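Glutathione S-transferase (Bombyx mori, PDB 3AY8) probably transfers glutathione to electrophilic compounds, as cytosolic glutathione transferases do, and works as a homodimer. Local coordinates at residues F9-P14 / A203-D208; P14-L19 / S166-L171; V55-L58 / F63-W66. One frame throughout, in Å; residues are numbered along the deposited sequence.

Contact 1 of 3, residues F9-P14 / A203-D208; sequences FPVSGP and ARTFGD
The loop between strand 5-8 and helix 13-25 of the thioredoxin-like domain meets the all-helical domain here, through V11 on one side and T205 and F206 of helix 196-213 on the other. V11 straddles the two helix residues with its two methyls. CG2 lies 3.6 Å from the methyl CG2 of T205. CG1, anti to the backbone N (chi1 167°), reaches F206 instead and sits in the plane of its ring at the edge, 3.9 Å from CD1. The carbonyl of V11 takes part as well: its O is 3.3 Å from F206 CB and accepts a hydrogen bond from R16 NH1. In the glutathione transferase fold this loop carries the chain into the first helix. Here a type I turn from F9 to S12, closed by S12 N to F9 O at 2.9 Å, shapes it, and S12 is the N-cap of helix 13-25, its OG bonded to S15 N. F9 backs the loop, with V11 CB over one face of its ring, offset toward the rim. With V11 cut back to an alanine, T205 CG2 and the ring edge of F206 would probably be left without the methyls that fill between them. The hydroxyl of T205 is bonded to the carbonyl of D201, one turn back along its helix.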
ATOM      1  N   PHE A   9      17.758  -6.650   1.704  1.00 28.76           N
ATOM      2  CA  PHE A   9      17.718  -8.089   1.967  1.00 29.04           C
ATOM      3  C   PHE A   9      17.231  -8.774   0.689  1.00 28.89           C
ATOM      4  O   PHE A   9      16.036  -8.707   0.386  1.00 28.88           O
ATOM      5  CB  PHE A   9      16.782  -8.384   3.158  1.00 29.44           C
ATOM      6  CG  PHE A   9      16.708  -9.852   3.563  1.00 31.85           C
ATOM      7  CD1 PHE A   9      17.827 -10.683   3.497  1.00 34.56           C
ATOM      8  CD2 PHE A   9      15.513 -10.385   4.040  1.00 33.78           C
ATOM      9  CE1 PHE A   9      17.754 -12.028   3.901  1.00 35.02           C
ATOM     10  CE2 PHE A   9      15.425 -11.721   4.446  1.00 35.49           C
ATOM     11  CZ  PHE A   9      16.551 -12.544   4.376  1.00 35.74           C
ATOM     12  N   PRO A  10      18.150  -9.434  -0.066  1.00 28.87           N
ATOM     13  CA  PRO A  10      17.787  -9.943  -1.396  1.00 28.78           C
ATOM     14  C   PRO A  10      16.582 -10.882  -1.407  1.00 28.13           C
ATOM     15  O   PRO A  10      15.922 -11.003  -2.420  1.00 28.51           O
ATOM     16  CB  PRO A  10      19.050 -10.675  -1.859  1.00 29.16           C
ATOM     17  CG  PRO A  10      20.166  -9.986  -1.121  1.00 29.80           C
ATOM     18  CD  PRO A  10      19.582  -9.650   0.230  1.00 28.66           C
ATOM     19  N   VAL A  11      16.288 -11.518  -0.285  1.00 28.05           N
ATOM     20  CA  VAL A  11      15.146 -12.429  -0.195  1.00 28.13           C
ATOM     21  C   VAL A  11      13.794 -11.705  -0.273  1.00 27.42           C
ATOM     22  O   VAL A  11      12.802 -12.272  -0.757  1.00 26.85           O
ATOM     23  CB  VAL A  11      15.223 -13.264   1.105  1.00 28.78           C
ATOM     24  CG1 VAL A  11      13.900 -13.993   1.403  1.00 29.41           C
ATOM     25  CG2 VAL A  11      16.384 -14.265   1.020  1.00 29.27           C
ATOM     26  N   SER A  12      13.770 -10.460   0.203  1.00 26.34           N
ATOM     27  CA  SER A  12      12.530  -9.719   0.350  1.00 25.92           C
ATOM     28  C   SER A  12      12.075  -9.106  -0.956  1.00 25.39           C
ATOM     29  O   SER A  12      12.825  -8.371  -1.595  1.00 24.94           O
ATOM     30  CB  SER A  12      12.689  -8.635   1.423  1.00 26.22           C
ATOM     31  OG  SER A  12      11.779  -7.592   1.210  1.00 24.97           O
ATOM     32  N   GLY A  13      10.836  -9.408  -1.347  1.00 24.72           N
ATOM     33  CA  GLY A  13      10.226  -8.777  -2.521  1.00 24.23           C
ATOM     34  C   GLY A  13      10.306  -7.248  -2.525  1.00 23.77           C
ATOM     35  O   GLY A  13      10.803  -6.653  -3.489  1.00 23.40           O
ATOM     36  N   PRO A  14       9.775  -6.596  -1.470  1.00 23.90           N
ATOM     37  CA  PRO A  14       9.818  -5.120  -1.410  1.00 23.81           C
ATOM     38  C   PRO A  14      11.245  -4.572  -1.472  1.00 23.55           C
ATOM     39  O   PRO A  14      11.490  -3.574  -2.136  1.00 23.27           O
ATOM     40  CB  PRO A  14       9.152  -4.804  -0.062  1.00 24.09           C
ATOM     41  CG  PRO A  14       8.156  -5.938   0.102  1.00 24.84           C
ATOM     42  CD  PRO A  14       8.920  -7.160  -0.405  1.00 24.11           C
ATOM     43  N   ALA A 203      14.648 -13.778  -5.537  1.00 26.90           N
ATOM     44  CA  ALA A 203      13.329 -14.424  -5.583  1.00 27.84           C
ATOM     45  C   ALA A 203      13.454 -15.944  -5.432  1.00 28.39           C
ATOM     46  O   ALA A 203      12.690 -16.561  -4.700  1.00 28.27           O
ATOM     47  CB  ALA A 203      12.591 -14.060  -6.889  1.00 27.69           C
ATOM     48  N   ARG A 204      14.443 -16.532  -6.106  1.00 29.48           N
ATOM     49  CA  ARG A 204      14.703 -17.967  -5.996  1.00 30.68           C
ATOM     50  C   ARG A 204      15.079 -18.372  -4.577  1.00 30.53           C
ATOM     51  O   ARG A 204      14.643 -19.414  -4.108  1.00 30.80           O
ATOM     52  CB  ARG A 204      15.768 -18.424  -6.993  1.00 31.16           C
ATOM     53  CG  ARG A 204      15.758 -19.954  -7.243  1.00 35.60           C
ATOM     54  CD  ARG A 204      16.313 -20.305  -8.626  1.00 41.10           C
ATOM     55  NE  ARG A 204      17.561 -19.592  -8.863  1.00 44.40           N
ATOM     56  CZ  ARG A 204      17.735 -18.624  -9.756  1.00 45.37           C
ATOM     57  NH1 ARG A 204      18.916 -18.043  -9.845  1.00 46.58           N
ATOM     58  NH2 ARG A 204      16.749 -18.246 -10.564  1.00 46.65           N
ATOM     59  N   THR A 205      15.864 -17.547  -3.883  1.00 30.85           N
ATOM     60  CA  THR A 205      16.183 -17.821  -2.481  1.00 30.96           C
ATOM     61  C   THR A 205      14.898 -17.772  -1.641  1.00 30.46           C
ATOM     62  O   THR A 205      14.680 -18.643  -0.811  1.00 30.10           O
ATOM     63  CB  THR A 205      17.220 -16.825  -1.907  1.00 31.13           C
ATOM     64  OG1 THR A 205      18.354 -16.763  -2.765  1.00 32.31           O
ATOM     65  CG2 THR A 205      17.690 -17.258  -0.539  1.00 31.96           C
ATOM     66  N   PHE A 206      14.059 -16.758  -1.871  1.00 30.13           N
ATOM     67  CA  PHE A 206      12.752 -16.644  -1.193  1.00 29.96           C
ATOM     68  C   PHE A 206      11.927 -17.901  -1.481  1.00 30.03           C
ATOM     69  O   PHE A 206      11.435 -18.555  -0.553  1.00 30.19           O
ATOM     70  CB  PHE A 206      11.994 -15.382  -1.654  1.00 29.41           C
ATOM     71  CG  PHE A 206      10.572 -15.279  -1.130  1.00 30.09           C
ATOM     72  CD1 PHE A 206      10.316 -14.740   0.138  1.00 30.81           C
ATOM     73  CD2 PHE A 206       9.488 -15.697  -1.915  1.00 28.30           C
ATOM     74  CE1 PHE A 206       8.991 -14.624   0.623  1.00 31.74           C
ATOM     75  CE2 PHE A 206       8.170 -15.595  -1.445  1.00 28.29           C
ATOM     76  CZ  PHE A 206       7.917 -15.065  -0.175  1.00 29.93           C
ATOM     77  N   GLY A 207      11.799 -18.232  -2.763  1.00 30.52           N
ATOM     78  CA  GLY A 207      11.030 -19.396  -3.205  1.00 31.72           C
ATOM     79  C   GLY A 207      11.494 -20.690  -2.558  1.00 32.48           C
ATOM     80  O   GLY A 207      10.678 -21.458  -2.056  1.00 32.43           O
ATOM     81  N   ASP A 208      12.808 -20.924  -2.559  1.00 33.06           N
ATOM     82  CA  ASP A 208      13.376 -22.135  -1.947  1.00 34.17           C
ATOM     83  C   ASP A 208      13.042 -22.246  -0.456  1.00 33.84           C
ATOM     84  O   ASP A 208      12.668 -23.317   0.019  1.00 34.19           O
ATOM     85  CB  ASP A 208      14.892 -22.202  -2.159  1.00 34.61           C
ATOM     86  CG  ASP A 208      15.284 -22.444  -3.622  1.00 36.36           C
ATOM     87  OD1 ASP A 208      14.402 -22.683  -4.472  1.00 39.43           O
ATOM     88  OD2 ASP A 208      16.492 -22.383  -3.929  1.00 39.32           O
TER

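Contact 2 of 3, residues P14-L19 / S166-L171; sequences PSRGAL and SMSSIL
R16 is the residue of 14-19 that reaches helix 158-173, and S168 and S169 receive it. Along the first segment, P14 comes first, in the opening turn of helix 13-25, where its carbonyl takes the N-H of A18 at 3.1 Å. S15 turns back toward the loop before the helix, its OG bonded to F9 N. R16 follows, with CB directed at the serines. Its chain runs extended through CD and then bends at chi3 (-81°), which swings the guanidinium across to them. NH1 gives a nearly straight hydrogen bond to S169 OG, 2.9 Å with an angle of 166° at the hydrogen. The serine oxygen lies in the guanidinium plane, only 3° out of it, and S169 CB also lies in that plane at the edge. NH2 is 3.4 Å from S168 OG, which approaches the group obliquely.

The contact thus carries a buried arginine across the interface between the two domains of the glutathione transferase fold, from the first helix of one to a helix of the other. Several acceptors share the charge: NE is bonded to P10 O, NH1 also to V11 O, and NH2 to A165 O and N199 OD1. Bonds from all three nitrogens fix the rotation of the planar group, and the many surrounding oxygens probably help to offset the cost of burying its charge. S169 OG is bonded to A165 O and S168 OG to Y164 O, both in their own helix, and S168 OG also to N199 ND2 of helix 196-213. Further along, L19 turns to strand 5-8 and packs on L6 and H8.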
ATOM      1  N   PRO A  14       9.775  -6.596  -1.470  1.00 23.90           N
ATOM      2  CA  PRO A  14       9.818  -5.120  -1.410  1.00 23.81           C
ATOM      3  C   PRO A  14      11.245  -4.572  -1.472  1.00 23.55           C
ATOM      4  O   PRO A  14      11.490  -3.574  -2.136  1.00 23.27           O
ATOM      5  CB  PRO A  14       9.152  -4.804  -0.062  1.00 24.09           C
ATOM      6  CG  PRO A  14       8.156  -5.938   0.102  1.00 24.84           C
ATOM      7  CD  PRO A  14       8.920  -7.160  -0.405  1.00 24.11           C
ATOM      8  N   SER A  15      12.186  -5.230  -0.800  1.00 23.85           N
ATOM      9  CA  SER A  15      13.591  -4.821  -0.892  1.00 24.13           C
ATOM     10  C   SER A  15      14.083  -4.944  -2.332  1.00 23.74           C
ATOM     11  O   SER A  15      14.733  -4.035  -2.845  1.00 23.90           O
ATOM     12  CB  SER A  15      14.471  -5.620   0.085  1.00 24.76           C
ATOM     13  OG  SER A  15      15.662  -4.911   0.376  1.00 24.36           O
ATOM     14  N   ARG A  16      13.718  -6.037  -3.005  1.00 23.23           N
ATOM     15  CA  ARG A  16      14.096  -6.226  -4.403  1.00 22.54           C
ATOM     16  C   ARG A  16      13.455  -5.189  -5.329  1.00 22.14           C
ATOM     17  O   ARG A  16      14.080  -4.752  -6.291  1.00 21.32           O
ATOM     18  CB  ARG A  16      13.804  -7.659  -4.870  1.00 22.60           C
ATOM     19  CG  ARG A  16      14.938  -8.647  -4.527  1.00 23.28           C
ATOM     20  CD  ARG A  16      14.647 -10.063  -5.037  1.00 23.60           C
ATOM     21  NE  ARG A  16      13.749 -10.814  -4.147  1.00 24.86           N
ATOM     22  CZ  ARG A  16      12.454 -11.027  -4.390  1.00 24.97           C
ATOM     23  NH1 ARG A  16      11.712 -11.708  -3.523  1.00 26.29           N
ATOM     24  NH2 ARG A  16      11.902 -10.573  -5.508  1.00 24.72           N
ATOM     25  N   GLY A  17      12.225  -4.776  -5.008  1.00 21.73           N
ATOM     26  CA  GLY A  17      11.519  -3.751  -5.788  1.00 21.70           C
ATOM     27  C   GLY A  17      12.193  -2.389  -5.726  1.00 21.88           C
ATOM     28  O   GLY A  17      12.242  -1.658  -6.722  1.00 21.89           O
ATOM     29  N   ALA A  18      12.701  -2.042  -4.552  1.00 22.01           N
ATOM     30  CA  ALA A  18      13.463  -0.798  -4.381  1.00 22.17           C
ATOM     31  C   ALA A  18      14.767  -0.830  -5.188  1.00 22.44           C
ATOM     32  O   ALA A  18      15.111   0.157  -5.857  1.00 22.74           O
ATOM     33  CB  ALA A  18      13.747  -0.546  -2.899  1.00 22.21           C
ATOM     34  N   LEU A  19      15.488  -1.955  -5.143  1.00 22.13           N
ATOM     35  CA  LEU A  19      16.746  -2.074  -5.909  1.00 22.84           C
ATOM     36  C   LEU A  19      16.491  -2.065  -7.415  1.00 22.98           C
ATOM     37  O   LEU A  19      17.193  -1.382  -8.179  1.00 23.66           O
ATOM     38  CB  LEU A  19      17.562  -3.303  -5.471  1.00 22.11           C
ATOM     39  CG  LEU A  19      18.913  -3.530  -6.176  1.00 23.51           C
ATOM     40  CD1 LEU A  19      19.855  -2.337  -6.077  1.00 22.35           C
ATOM     41  CD2 LEU A  19      19.608  -4.804  -5.670  1.00 23.76           C
ATOM     42  N   SER A 166       7.272  -8.421  -6.642  1.00 22.49           N
ATOM     43  CA  SER A 166       6.220  -9.198  -5.991  1.00 22.47           C
ATOM     44  C   SER A 166       5.932 -10.515  -6.736  1.00 22.62           C
ATOM     45  O   SER A 166       5.995 -11.605  -6.139  1.00 21.70           O
ATOM     46  CB  SER A 166       4.944  -8.359  -5.881  1.00 22.58           C
ATOM     47  OG  SER A 166       5.105  -7.297  -4.949  1.00 22.46           O
ATOM     48  N   MET A 167       5.618 -10.404  -8.027  1.00 22.40           N
ATOM     49  CA  MET A 167       5.261 -11.565  -8.862  1.00 23.40           C
ATOM     50  C   MET A 167       6.378 -12.608  -8.948  1.00 22.85           C
ATOM     51  O   MET A 167       6.117 -13.802  -8.895  1.00 23.37           O
ATOM     52  CB  MET A 167       4.871 -11.121 -10.284  1.00 23.02           C
ATOM     53  CG  MET A 167       3.481 -10.541 -10.395  1.00 25.50           C
ATOM     54  SD  MET A 167       2.201 -11.616  -9.714  1.00 26.28           S
ATOM     55  CE  MET A 167       2.434 -13.171 -10.608  1.00 23.56           C
ATOM     56  N   SER A 168       7.619 -12.158  -9.074  1.00 23.22           N
ATOM     57  CA  SER A 168       8.755 -13.093  -9.116  1.00 23.32           C
ATOM     58  C   SER A 168       8.868 -13.900  -7.815  1.00 23.87           C
ATOM     59  O   SER A 168       9.272 -15.069  -7.836  1.00 24.47           O
ATOM     60  CB  SER A 168      10.061 -12.361  -9.454  1.00 23.53           C
ATOM     61  OG  SER A 168      10.401 -11.404  -8.465  1.00 21.30           O
ATOM     62  N   SER A 169       8.474 -13.289  -6.698  1.00 24.03           N
ATOM     63  CA  SER A 169       8.458 -13.949  -5.396  1.00 24.65           C
ATOM     64  C   SER A 169       7.506 -15.159  -5.347  1.00 24.94           C
ATOM     65  O   SER A 169       7.920 -16.262  -4.971  1.00 24.94           O
ATOM     66  CB  SER A 169       8.078 -12.944  -4.306  1.00 25.17           C
ATOM     67  OG  SER A 169       8.920 -11.804  -4.370  1.00 26.41           O
ATOM     68  N   ILE A 170       6.239 -14.961  -5.736  1.00 24.31           N
ATOM     69  CA  ILE A 170       5.278 -16.056  -5.687  1.00 23.83           C
ATOM     70  C   ILE A 170       5.554 -17.077  -6.808  1.00 24.28           C
ATOM     71  O   ILE A 170       5.404 -18.282  -6.597  1.00 23.95           O
ATOM     72  CB  ILE A 170       3.796 -15.559  -5.679  1.00 23.54           C
ATOM     73  CG1 ILE A 170       2.841 -16.654  -5.162  1.00 23.14           C
ATOM     74  CG2 ILE A 170       3.371 -15.019  -7.066  1.00 22.44           C
ATOM     75  CD1 ILE A 170       3.059 -17.090  -3.680  1.00 22.80           C
ATOM     76  N   LEU A 171       5.974 -16.596  -7.981  1.00 24.44           N
ATOM     77  CA  LEU A 171       6.317 -17.492  -9.078  1.00 25.59           C
ATOM     78  C   LEU A 171       7.478 -18.429  -8.702  1.00 26.15           C
ATOM     79  O   LEU A 171       7.500 -19.576  -9.141  1.00 27.07           O
ATOM     80  CB  LEU A 171       6.622 -16.725 -10.381  1.00 25.28           C
ATOM     81  CG  LEU A 171       5.434 -16.054 -11.083  1.00 25.44           C
ATOM     82  CD1 LEU A 171       5.884 -15.216 -12.290  1.00 24.14           C
ATOM     83  CD2 LEU A 171       4.365 -17.074 -11.499  1.00 24.82           C
TER

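Contact 3 of 3, residues V55-L58 / F63-W66; sequences VPTL and FVLW
T57 turns OG1 beside its backbone N (chi1 -68°), which leaves the methyl CG2 anti to that N, and V64 places CG1 likewise; the methyls T57 CG2 and V64 CG1 meet at 3.6 Å, their side chains crossing at a slant. W66 takes the other course: at chi1 53° its CG stands between the backbone N and the carbonyl carbon, which carries the indole off from strand 57-60 and leaves CB to do the touching. That CB is 3.6 Å from P56 O and 3.9 Å from T57 OG1. The hydroxyl of T57 is bonded to C54 O and N50 ND2.

The backbones join at L58 and L65, an antiparallel hydrogen-bonded pair. L58 N donates to L65 O at 2.7 Å and 167°, with the N-H almost in line with the carbonyl bond. L65 N returns the bond to L58 O at 2.8 Å, lying in the carbonyl plane. The same oxygen also takes a CA-H contact, V64 CA to L58 O at 3.3 Å. Both leucines point to the same face of the sheet, where L58 CB and L65 CB are 4.4 Å apart.

This is the hairpin of the glutathione transferase N-terminal domain, entered through P56 with its cis peptide bond, the cis-proline turn of the thioredoxin fold. Strand 57-60 runs antiparallel to strand 5-8, with T57 bonded through its backbone to Y7, and strand 63-66 is the sheet's outermost strand on this side. Helix 68-79 packs on the leucine face, Y74 touching both L58 and L65. P56 lies against S15 and A18 of helix 13-25, and at the dimer interface W66 O accepts a hydrogen bond from Q98 NE2 of the second subunit.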
ATOM      1  N   VAL A  55      13.517  -2.989   6.275  1.00 40.76           N
ATOM      2  CA  VAL A  55      14.206  -3.222   5.007  0.60 38.57           C
ATOM      3  C   VAL A  55      13.159  -3.255   3.875  1.00 37.40           C
ATOM      4  O   VAL A  55      12.107  -3.885   4.018  1.00 37.03           O
ATOM      5  CB  VAL A  55      15.062  -4.526   5.036  0.60 38.85           C
ATOM      6  CG1 VAL A  55      15.713  -4.783   3.690  0.60 38.31           C
ATOM      7  CG2 VAL A  55      16.145  -4.455   6.114  0.60 38.35           C
ATOM      8  N   PRO A  56      13.423  -2.547   2.754  1.00 34.94           N
ATOM      9  CA  PRO A  56      14.593  -1.739   2.434  1.00 33.85           C
ATOM     10  C   PRO A  56      14.595  -0.390   3.139  1.00 33.08           C
ATOM     11  O   PRO A  56      13.529   0.151   3.473  1.00 32.49           O
ATOM     12  CB  PRO A  56      14.482  -1.546   0.925  1.00 34.09           C
ATOM     13  CG  PRO A  56      13.020  -1.576   0.664  1.00 33.48           C
ATOM     14  CD  PRO A  56      12.418  -2.496   1.676  1.00 34.49           C
ATOM     15  N   THR A  57      15.794   0.122   3.390  1.00 32.19           N
ATOM     16  CA  THR A  57      15.975   1.474   3.910  1.00 31.36           C
ATOM     17  C   THR A  57      17.001   2.169   3.017  1.00 31.54           C
ATOM     18  O   THR A  57      18.067   1.613   2.731  1.00 30.71           O
ATOM     19  CB  THR A  57      16.465   1.456   5.371  1.00 31.69           C
ATOM     20  OG1 THR A  57      15.432   0.952   6.223  1.00 31.33           O
ATOM     21  CG2 THR A  57      16.888   2.857   5.858  1.00 30.28           C
ATOM     22  N   LEU A  58      16.651   3.365   2.559  1.00 31.08           N
ATOM     23  CA  LEU A  58      17.547   4.190   1.791  1.00 31.83           C
ATOM     24  C   LEU A  58      18.191   5.237   2.715  1.00 32.87           C
ATOM     25  O   LEU A  58      17.500   5.880   3.505  1.00 32.68           O
ATOM     26  CB  LEU A  58      16.778   4.881   0.667  1.00 31.16           C
ATOM     27  CG  LEU A  58      17.562   5.698  -0.364  1.00 31.15           C
ATOM     28  CD1 LEU A  58      18.285   4.797  -1.374  1.00 30.70           C
ATOM     29  CD2 LEU A  58      16.644   6.673  -1.073  1.00 29.37           C
ATOM     30  N   PHE A  63      19.411  11.660   4.797  1.00 36.40           N
ATOM     31  CA  PHE A  63      17.953  11.505   4.659  1.00 35.34           C
ATOM     32  C   PHE A  63      17.671  10.010   4.588  1.00 34.80           C
ATOM     33  O   PHE A  63      18.038   9.336   3.618  1.00 34.92           O
ATOM     34  CB  PHE A  63      17.401  12.225   3.416  1.00 34.94           C
ATOM     35  CG  PHE A  63      15.928  11.954   3.149  1.00 34.44           C
ATOM     36  CD1 PHE A  63      14.946  12.369   4.052  1.00 34.25           C
ATOM     37  CD2 PHE A  63      15.529  11.301   1.985  1.00 33.65           C
ATOM     38  CE1 PHE A  63      13.585  12.119   3.811  1.00 33.66           C
ATOM     39  CE2 PHE A  63      14.172  11.045   1.727  1.00 34.17           C
ATOM     40  CZ  PHE A  63      13.201  11.457   2.651  1.00 34.25           C
ATOM     41  N   VAL A  64      17.044   9.505   5.639  1.00 34.20           N
ATOM     42  CA  VAL A  64      16.759   8.087   5.790  1.00 33.75           C
ATOM     43  C   VAL A  64      15.296   7.835   5.445  1.00 33.32           C
ATOM     44  O   VAL A  64      14.392   8.473   5.995  1.00 32.81           O
ATOM     45  CB  VAL A  64      17.051   7.617   7.226  1.00 34.01           C
ATOM     46  CG1 VAL A  64      16.669   6.152   7.411  1.00 34.33           C
ATOM     47  CG2 VAL A  64      18.524   7.840   7.566  1.00 33.98           C
ATOM     48  N   LEU A  65      15.078   6.915   4.510  1.00 32.10           N
ATOM     49  CA  LEU A  65      13.747   6.641   4.005  1.00 31.35           C
ATOM     50  C   LEU A  65      13.518   5.140   3.941  1.00 31.33           C
ATOM     51  O   LEU A  65      14.344   4.407   3.406  1.00 31.12           O
ATOM     52  CB  LEU A  65      13.594   7.243   2.604  1.00 30.87           C
ATOM     53  CG  LEU A  65      12.238   7.173   1.902  1.00 29.46           C
ATOM     54  CD1 LEU A  65      11.188   8.065   2.620  1.00 28.67           C
ATOM     55  CD2 LEU A  65      12.396   7.547   0.433  1.00 26.71           C
ATOM     56  N   TRP A  66      12.407   4.684   4.492  1.00 30.88           N
ATOM     57  CA  TRP A  66      11.996   3.306   4.259  1.00 30.67           C
ATOM     58  C   TRP A  66      10.715   3.278   3.427  1.00 28.82           C
ATOM     59  O   TRP A  66      10.228   4.336   2.997  1.00 29.18           O
ATOM     60  CB  TRP A  66      11.889   2.511   5.569  1.00 32.13           C
ATOM     61  CG  TRP A  66      11.020   3.143   6.619  1.00 35.53           C
ATOM     62  CD1 TRP A  66      11.395   4.079   7.536  1.00 39.77           C
ATOM     63  CD2 TRP A  66       9.634   2.869   6.868  1.00 40.68           C
ATOM     64  NE1 TRP A  66      10.326   4.415   8.343  1.00 41.15           N
ATOM     65  CE2 TRP A  66       9.234   3.681   7.953  1.00 42.23           C
ATOM     66  CE3 TRP A  66       8.691   2.003   6.287  1.00 42.29           C
ATOM     67  CZ2 TRP A  66       7.925   3.663   8.464  1.00 44.27           C
ATOM     68  CZ3 TRP A  66       7.375   1.993   6.800  1.00 44.21           C
ATOM     69  CH2 TRP A  66       7.014   2.816   7.872  1.00 44.56           C
TER

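How the contacts relate
Helix 13-25 ties the three together. Contacts 1 and 2 share P14 and have centres about 7 Å apart; R16 joins them, with NE 2.8 Å from P10 O and NH1 3.0 Å from V11 O. Contact 3 lies farther off, about 17 Å from contact 2 and 18 Å from contact 1, centre to centre. It meets both through P14, whose O is 3.8 Å from P56 CG, and meets contact 2 also through S15, whose OG is 3.6 Å from P56 CB. In glutathione transferases of this family, the start of the first helix and the cis-proline turn border the glutathione site, so S12 and V55 probably lie near it.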